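PDB 4NAR: putative uronate isomerase, which may act as a lactate racemase or on a related hydroxy acid, though its true substrate is uncertain. Local coordinates for residues Thr151-Gly162 / Tyr249-His260. Residues are numbered along the deposited sequence; the frame is centred on the assembly and turned at random.
Sequences TVPHESTGFSGG and YEKACELSSQLH. With SO4 (sulfate ion), chain C; ACT (acetate ion), chain E.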
loop_
_atom_site.group_PDB
_atom_site.type_symbol
_atom_site.label_atom_id
_atom_site.label_comp_id
_atom_site.label_asym_id
_atom_site.label_seq_id
_atom_site.Cartn_x
_atom_site.Cartn_y
_atom_site.Cartn_z
ATOM N N THR A 151 -4.691 -7.822 -3.087
ATOM C CA THR A 151 -5.315 -6.820 -3.956
ATOM C C THR A 151 -6.541 -6.157 -3.331
ATOM O O THR A 151 -7.499 -6.830 -2.916
ATOM C CB THR A 151 -5.675 -7.397 -5.349
ATOM O OG1 THR A 151 -4.474 -7.784 -6.040
ATOM C CG2 THR A 151 -6.439 -6.376 -6.182
ATOM N N VAL A 152 -6.495 -4.825 -3.306
ATOM C CA VAL A 152 -7.481 -3.995 -2.634
ATOM C C VAL A 152 -7.408 -2.623 -3.320
ATOM O O VAL A 152 -6.385 -2.286 -3.916
ATOM C CB VAL A 152 -7.134 -3.934 -1.113
ATOM C CG1 VAL A 152 -7.274 -2.532 -0.531
ATOM C CG2 VAL A 152 -7.971 -4.942 -0.325
ATOM N N PRO A 153 -8.498 -1.839 -3.290
ATOM C CA PRO A 153 -8.398 -0.535 -3.963
ATOM C C PRO A 153 -7.354 0.339 -3.276
ATOM O O PRO A 153 -7.277 0.321 -2.048
ATOM C CB PRO A 153 -9.787 0.073 -3.775
ATOM C CG PRO A 153 -10.684 -1.090 -3.458
ATOM C CD PRO A 153 -9.837 -2.072 -2.718
ATOM N N HIS A 154 -6.569 1.087 -4.050
ATOM C CA HIS A 154 -5.436 1.809 -3.493
ATOM C C HIS A 154 -5.322 3.226 -4.041
ATOM O O HIS A 154 -5.516 3.462 -5.250
ATOM C CB HIS A 154 -4.149 1.029 -3.756
ATOM C CG HIS A 154 -2.982 1.471 -2.917
ATOM N ND1 HIS A 154 -2.159 2.519 -3.275
ATOM C CD2 HIS A 154 -2.488 0.981 -1.753
ATOM C CE1 HIS A 154 -1.208 2.659 -2.362
ATOM N NE2 HIS A 154 -1.386 1.741 -1.430
ATOM N N GLU A 155 -4.983 4.151 -3.138
ATOM C CA GLU A 155 -4.964 5.584 -3.422
ATOM C C GLU A 155 -3.867 6.024 -4.407
ATOM O O GLU A 155 -3.976 7.109 -4.998
ATOM C CB GLU A 155 -4.797 6.375 -2.116
ATOM C CG GLU A 155 -3.416 6.190 -1.458
ATOM C CD GLU A 155 -3.306 4.873 -0.654
ATOM O OE1 GLU A 155 -4.260 4.042 -0.684
ATOM O OE2 GLU A 155 -2.265 4.662 0.024
ATOM N N SER A 156 -2.815 5.212 -4.562
ATOM C CA SER A 156 -1.691 5.565 -5.443
ATOM C C SER A 156 -1.560 4.649 -6.667
ATOM O O SER A 156 -1.041 5.065 -7.703
ATOM C CB SER A 156 -0.348 5.569 -4.694
ATOM O OG SER A 156 -0.341 6.500 -3.624
ATOM N N THR A 157 -2.008 3.404 -6.549
ATOM C CA THR A 157 -1.838 2.449 -7.646
ATOM C C THR A 157 -3.147 1.877 -8.199
ATOM O O THR A 157 -3.140 0.794 -8.782
ATOM C CB THR A 157 -0.937 1.271 -7.220
ATOM O OG1 THR A 157 -1.550 0.574 -6.122
ATOM C CG2 THR A 157 0.443 1.782 -6.800
ATOM N N GLY A 158 -4.260 2.593 -7.999
ATOM C CA GLY A 158 -5.583 2.123 -8.401
ATOM C C GLY A 158 -6.020 0.943 -7.556
ATOM O O GLY A 158 -7.025 1.003 -6.840
ATOM N N PHE A 159 -5.261 -0.142 -7.641
ATOM C CA PHE A 159 -5.452 -1.314 -6.791
ATOM C C PHE A 159 -4.079 -1.704 -6.254
ATOM O O PHE A 159 -3.067 -1.353 -6.866
ATOM C CB PHE A 159 -6.039 -2.482 -7.605
ATOM C CG PHE A 159 -7.514 -2.333 -7.905
ATOM C CD1 PHE A 159 -8.470 -2.776 -6.982
ATOM C CD2 PHE A 159 -7.953 -1.716 -9.091
ATOM C CE1 PHE A 159 -9.845 -2.623 -7.237
ATOM C CE2 PHE A 159 -9.339 -1.564 -9.356
ATOM C CZ PHE A 159 -10.280 -2.014 -8.426
ATOM N N SER A 160 -4.033 -2.420 -5.128
ATOM C CA SER A 160 -2.771 -2.998 -4.647
ATOM C C SER A 160 -2.603 -4.406 -5.218
ATOM O O SER A 160 -3.482 -4.901 -5.926
ATOM C CB SER A 160 -2.734 -3.070 -3.120
ATOM O OG SER A 160 -3.835 -3.831 -2.640
ATOM N N GLY A 161 -1.480 -5.052 -4.918
ATOM C CA GLY A 161 -1.250 -6.409 -5.387
ATOM C C GLY A 161 -0.431 -6.482 -6.659
ATOM O O GLY A 161 0.002 -5.455 -7.203
ATOM N N GLY A 162 -0.225 -7.700 -7.143
ATOM C CA GLY A 162 0.657 -7.897 -8.277
ATOM C C GLY A 162 2.013 -7.234 -8.075
ATOM O O GLY A 162 2.620 -7.341 -6.998
ATOM N N TYR A 249 -3.130 -10.137 -11.306
ATOM C CA TYR A 249 -3.551 -8.784 -10.887
ATOM C C TYR A 249 -4.870 -8.347 -11.521
ATOM O O TYR A 249 -5.705 -7.722 -10.856
ATOM C CB TYR A 249 -2.467 -7.740 -11.212
ATOM C CG TYR A 249 -2.894 -6.286 -11.053
ATOM C CD1 TYR A 249 -3.089 -5.733 -9.797
ATOM C CD2 TYR A 249 -3.096 -5.477 -12.162
ATOM C CE1 TYR A 249 -3.473 -4.406 -9.645
ATOM C CE2 TYR A 249 -3.482 -4.145 -12.027
ATOM C CZ TYR A 249 -3.666 -3.611 -10.768
ATOM O OH TYR A 249 -4.048 -2.285 -10.634
ATOM N N GLU A 250 -5.049 -8.648 -12.806
ATOM C CA GLU A 250 -6.270 -8.252 -13.510
ATOM C C GLU A 250 -7.486 -9.030 -13.002
ATOM O O GLU A 250 -8.571 -8.469 -12.799
ATOM C CB GLU A 250 -6.108 -8.406 -15.022
ATOM C CG GLU A 250 -5.462 -7.192 -15.646
ATOM C CD GLU A 250 -4.801 -7.482 -16.993
ATOM O OE1 GLU A 250 -4.741 -8.673 -17.407
ATOM O OE2 GLU A 250 -4.337 -6.507 -17.634
ATOM N N LYS A 251 -7.298 -10.325 -12.789
ATOM C CA LYS A 251 -8.349 -11.129 -12.206
ATOM C C LYS A 251 -8.662 -10.614 -10.812
ATOM O O LYS A 251 -9.838 -10.450 -10.459
ATOM C CB LYS A 251 -7.943 -12.598 -12.154
ATOM C CG LYS A 251 -8.537 -13.428 -13.289
ATOM C CD LYS A 251 -7.442 -13.930 -14.248
ATOM C CE LYS A 251 -7.869 -15.205 -15.006
ATOM N NZ LYS A 251 -6.701 -15.866 -15.698
ATOM N N ALA A 252 -7.610 -10.365 -10.029
ATOM C CA ALA A 252 -7.762 -9.852 -8.671
ATOM C C ALA A 252 -8.613 -8.586 -8.640
ATOM O O ALA A 252 -9.537 -8.472 -7.833
ATOM C CB ALA A 252 -6.406 -9.572 -8.051
ATOM N N CYS A 253 -8.298 -7.639 -9.522
ATOM C CA CYS A 253 -8.997 -6.355 -9.551
ATOM C C CYS A 253 -10.495 -6.489 -9.868
ATOM O O CYS A 253 -11.329 -5.748 -9.321
ATOM C CB CYS A 253 -8.344 -5.430 -10.577
ATOM S SG CYS A 253 -6.709 -4.833 -10.097
ATOM N N GLU A 254 -10.824 -7.424 -10.758
ATOM C CA GLU A 254 -12.216 -7.690 -11.108
ATOM C C GLU A 254 -13.009 -8.188 -9.899
ATOM O O GLU A 254 -14.149 -7.779 -9.696
ATOM C CB GLU A 254 -12.320 -8.677 -12.275
ATOM C CG GLU A 254 -13.747 -8.872 -12.770
ATOM C CD GLU A 254 -14.534 -7.547 -12.865
ATOM O OE1 GLU A 254 -14.137 -6.666 -13.671
ATOM O OE2 GLU A 254 -15.549 -7.386 -12.135
ATOM N N LEU A 255 -12.399 -9.040 -9.076
ATOM C CA LEU A 255 -13.076 -9.523 -7.877
ATOM C C LEU A 255 -13.151 -8.426 -6.818
ATOM O O LEU A 255 -14.236 -8.152 -6.272
ATOM C CB LEU A 255 -12.408 -10.780 -7.306
ATOM C CG LEU A 255 -13.180 -11.338 -6.095
ATOM C CD1 LEU A 255 -14.651 -11.615 -6.453
ATOM C CD2 LEU A 255 -12.520 -12.580 -5.494
ATOM N N SER A 256 -12.002 -7.797 -6.546
ATOM C CA SER A 256 -11.927 -6.665 -5.613
ATOM C C SER A 256 -12.916 -5.538 -5.947
ATOM O O SER A 256 -13.545 -4.971 -5.049
ATOM C CB SER A 256 -10.500 -6.107 -5.539
ATOM O OG SER A 256 -10.495 -4.754 -5.085
ATOM N N SER A 257 -13.075 -5.226 -7.228
ATOM C CA SER A 257 -13.997 -4.160 -7.614
ATOM C C SER A 257 -15.474 -4.487 -7.296
ATOM O O SER A 257 -16.313 -3.592 -7.234
ATOM C CB SER A 257 -13.812 -3.771 -9.089
ATOM O OG SER A 257 -14.200 -4.831 -9.955
ATOM N N GLN A 258 -15.781 -5.762 -7.073
ATOM C CA GLN A 258 -17.147 -6.179 -6.769
ATOM C C GLN A 258 -17.332 -6.316 -5.268
ATOM O O GLN A 258 -18.448 -6.277 -4.766
ATOM C CB GLN A 258 -17.449 -7.537 -7.399
ATOM C CG GLN A 258 -17.608 -7.561 -8.921
ATOM C CD GLN A 258 -17.820 -8.985 -9.438
ATOM O OE1 GLN A 258 -16.854 -9.715 -9.715
ATOM N NE2 GLN A 258 -19.089 -9.395 -9.550
ATOM N N LEU A 259 -16.228 -6.494 -4.555
ATOM C CA LEU A 259 -16.276 -6.811 -3.136
ATOM C C LEU A 259 -15.896 -5.620 -2.247
ATOM O O LEU A 259 -16.358 -5.510 -1.099
ATOM C CB LEU A 259 -15.323 -7.971 -2.865
ATOM C CG LEU A 259 -15.847 -9.403 -2.705
ATOM C CD1 LEU A 259 -16.894 -9.755 -3.748
ATOM C CD2 LEU A 259 -14.682 -10.368 -2.761
ATOM N N HIS A 260 -15.052 -4.729 -2.761
ATOM C CA HIS A 260 -14.454 -3.703 -1.900
ATOM C C HIS A 260 -15.025 -2.285 -2.047
ATOM O O HIS A 260 -14.486 -1.325 -1.489
ATOM C CB HIS A 260 -12.933 -3.701 -2.064
ATOM C CG HIS A 260 -12.280 -4.985 -1.657
ATOM N ND1 HIS A 260 -11.147 -5.475 -2.272
ATOM C CD2 HIS A 260 -12.588 -5.874 -0.680
ATOM C CE1 HIS A 260 -10.782 -6.604 -1.693
ATOM N NE2 HIS A 260 -11.643 -6.868 -0.722
HETATM S S SO4 C . -0.074 -0.102 1.204
HETATM O O1 SO4 C . -0.223 -0.954 0.005
HETATM O O2 SO4 C . 1.056 -0.591 2.016
HETATM O O3 SO4 C . 0.178 1.308 0.861
HETATM O O4 SO4 C . -1.319 -0.208 1.971
HETATM C C ACT E . 1.154 -5.417 -2.075
HETATM O O ACT E . 0.561 -4.525 -2.706
HETATM O OXT ACT E . 0.655 -6.550 -2.198
HETATM C CH3 ACT E . 2.369 -5.122 -1.236
#
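F159 lies against C253 where a short, weakly paired antiparallel hairpin, part of the lactate racemase N-terminal family region, packs on the last turns of helix 241-259. C253 makes a sulfur-aromatic contact: SG stands obliquely 4.0 Å from the F159 ring centroid, while CB sits over the face in a CH-pi contact. The short cysteine side chain keeps CB and SG both close to one ring. S256 OG reaches the ring edge, 3.1 Å from F159 CE1. CG of F159 stands anti to its carbonyl carbon (chi1 -76°), which lays the ring along C253 and S256; an alanine here would probably leave C253 CB and SG without their aromatic partner and S256 OG without the ring edge. Close van der Waals packing continues at A252, whose CB is 3.5 Å from T151 CB; T151 OG1 also bonds to N222. Y249 lays its ring edge toward S160 O, while its OH bonds to V195 O. G162 suits this place because any CB would collide with Y249 CB. Within 249-260, S256 OG and H260 ND1 share a 3.0 Å hydrogen bond. With H260 NE2 bonded to Y225 O, this holds the imidazole's rotation, and P153 CD rests 3.6 Å from H260 CB.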